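Local coordinates for putative type VI secretion protein (Escherichia coli, PDB 6SJL), which forms the VgrG spike at the tip of the type VI secretion system and carries the bound Tle1 effector, at the interface of chains A and B. Numbering follows the deposited sequence. Chains: chain A, Putative type VI secretion protein; chain B, Putative type VI secretion protein.

The interface of chains A and B. Residues chain A 785-786, 791; chain B 7, 27, 29.
B:Lys29, on strand 25-43 of the Tle1 phospholipase effector, pairs its NZ with the carboxylate of A:Asp785 in the C-terminal part of the VgrG spike. The salt bridge spans 3.2 Å from NZ to OD1 of A:Asp785, and as a hydrogen bond it is weak. The lysine chain bends at chi2 and again at chi4 (67°), which turns the ammonium aside from the line of the chain toward OD1. On the spike, chi1 of A:Asp785 (62°) sets CG between the backbone N and the carbonyl carbon, and from there OD1 is turned toward the lysine tip.

A:Gln791 meets the lysine tip to tip. Its amide carbon CD lies 3.3 Å from CE of B:Lys29, and its NE2 is 3.5 Å from NZ, an approach of two nitrogens that carries no bond. The carboxamide and the carboxylate approach the methylene CE from neighbouring directions, with OE1 of A:Gln791 and OD1 of A:Asp785 each 3.2 Å from it. The amide oxygen OE1 of A:Gln791 also comes 3.2 Å from the phenol OH of B:Tyr7, a polar approach with the amide and ring planes 54° apart. B:Tyr7, on strand 4-9, presents the edge of its ring, in plane, to CE of B:Lys29 and flanks the lysine tip within the effector.

Two residues earlier on strand 25-43, the backbone O of B:Ala27 comes against A:Asp785, 3.2 Å from its CA and 3.5 Å from its CB.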
ATOM      1  N   ASP A 785      25.379  52.915  49.957  1.00134.84           N
ATOM      2  CA  ASP A 785      26.096  54.142  49.655  1.00134.84           C
ATOM      3  C   ASP A 785      26.843  54.636  50.891  1.00134.84           C
ATOM      4  O   ASP A 785      26.727  54.077  51.986  1.00134.84           O
ATOM      5  CB  ASP A 785      25.148  55.211  49.114  1.00134.84           C
ATOM      6  CG  ASP A 785      24.069  55.603  50.100  1.00134.84           C
ATOM      7  OD1 ASP A 785      23.060  56.190  49.656  1.00134.84           O
ATOM      8  OD2 ASP A 785      24.214  55.336  51.310  1.00134.84           O
ATOM      9  N   GLU A 786      27.601  55.722  50.702  1.00134.34           N
ATOM     10  CA  GLU A 786      28.504  56.223  51.734  1.00134.34           C
ATOM     11  C   GLU A 786      27.826  56.439  53.086  1.00134.34           C
ATOM     12  O   GLU A 786      28.512  56.433  54.114  1.00134.34           O
ATOM     13  CB  GLU A 786      29.139  57.534  51.265  1.00134.34           C
ATOM     14  CG  GLU A 786      30.012  57.408  50.022  1.00134.34           C
ATOM     15  CD  GLU A 786      31.366  56.762  50.278  1.00134.34           C
ATOM     16  OE1 GLU A 786      31.402  55.587  50.701  1.00134.34           O
ATOM     17  OE2 GLU A 786      32.395  57.429  50.045  1.00134.34           O
ATOM     18  N   GLN A 791      20.640  50.883  49.168  1.00133.60           N
ATOM     19  CA  GLN A 791      20.446  51.087  47.732  1.00133.60           C
ATOM     20  C   GLN A 791      19.526  50.067  47.088  1.00133.60           C
ATOM     21  O   GLN A 791      19.991  49.153  46.397  1.00133.60           O
ATOM     22  CB  GLN A 791      21.783  51.112  47.007  1.00133.60           C
ATOM     23  CG  GLN A 791      22.541  52.357  47.329  1.00133.60           C
ATOM     24  CD  GLN A 791      21.622  53.537  47.476  1.00133.60           C
ATOM     25  OE1 GLN A 791      20.875  53.877  46.560  1.00133.60           O
ATOM     26  NE2 GLN A 791      21.670  54.177  48.630  1.00133.60           N
TER
ATOM     27  N   TYR B   7      26.871  54.190  40.210  1.00125.61           N
ATOM     28  CA  TYR B   7      27.675  53.990  41.410  1.00125.61           C
ATOM     29  C   TYR B   7      29.110  53.695  41.014  1.00125.61           C
ATOM     30  O   TYR B   7      29.418  52.581  40.576  1.00125.61           O
ATOM     31  CB  TYR B   7      27.118  52.848  42.259  1.00125.61           C
ATOM     32  CG  TYR B   7      25.657  53.001  42.574  1.00125.61           C
ATOM     33  CD1 TYR B   7      25.216  53.973  43.451  1.00125.61           C
ATOM     34  CD2 TYR B   7      24.718  52.168  41.994  1.00125.61           C
ATOM     35  CE1 TYR B   7      23.879  54.118  43.737  1.00125.61           C
ATOM     36  CE2 TYR B   7      23.382  52.302  42.277  1.00125.61           C
ATOM     37  CZ  TYR B   7      22.966  53.282  43.148  1.00125.61           C
ATOM     38  OH  TYR B   7      21.632  53.426  43.438  1.00125.61           O
ATOM     39  N   ALA B  27      29.523  52.387  47.431  1.00132.03           N
ATOM     40  CA  ALA B  27      29.716  53.249  46.276  1.00132.03           C
ATOM     41  C   ALA B  27      28.868  54.497  46.452  1.00132.03           C
ATOM     42  O   ALA B  27      27.717  54.409  46.885  1.00132.03           O
ATOM     43  CB  ALA B  27      29.346  52.525  44.982  1.00132.03           C
ATOM     44  N   LYS B  29      26.866  58.066  45.332  1.00125.28           N
ATOM     45  CA  LYS B  29      25.921  58.432  44.282  1.00125.28           C
ATOM     46  C   LYS B  29      26.608  59.281  43.223  1.00125.28           C
ATOM     47  O   LYS B  29      26.920  60.452  43.465  1.00125.28           O
ATOM     48  CB  LYS B  29      24.746  59.209  44.872  1.00125.28           C
ATOM     49  CG  LYS B  29      24.004  58.482  45.959  1.00125.28           C
ATOM     50  CD  LYS B  29      23.284  57.280  45.408  1.00125.28           C
ATOM     51  CE  LYS B  29      22.580  56.538  46.507  1.00125.28           C
ATOM     52  NZ  LYS B  29      21.467  57.325  47.087  1.00125.28           N
TER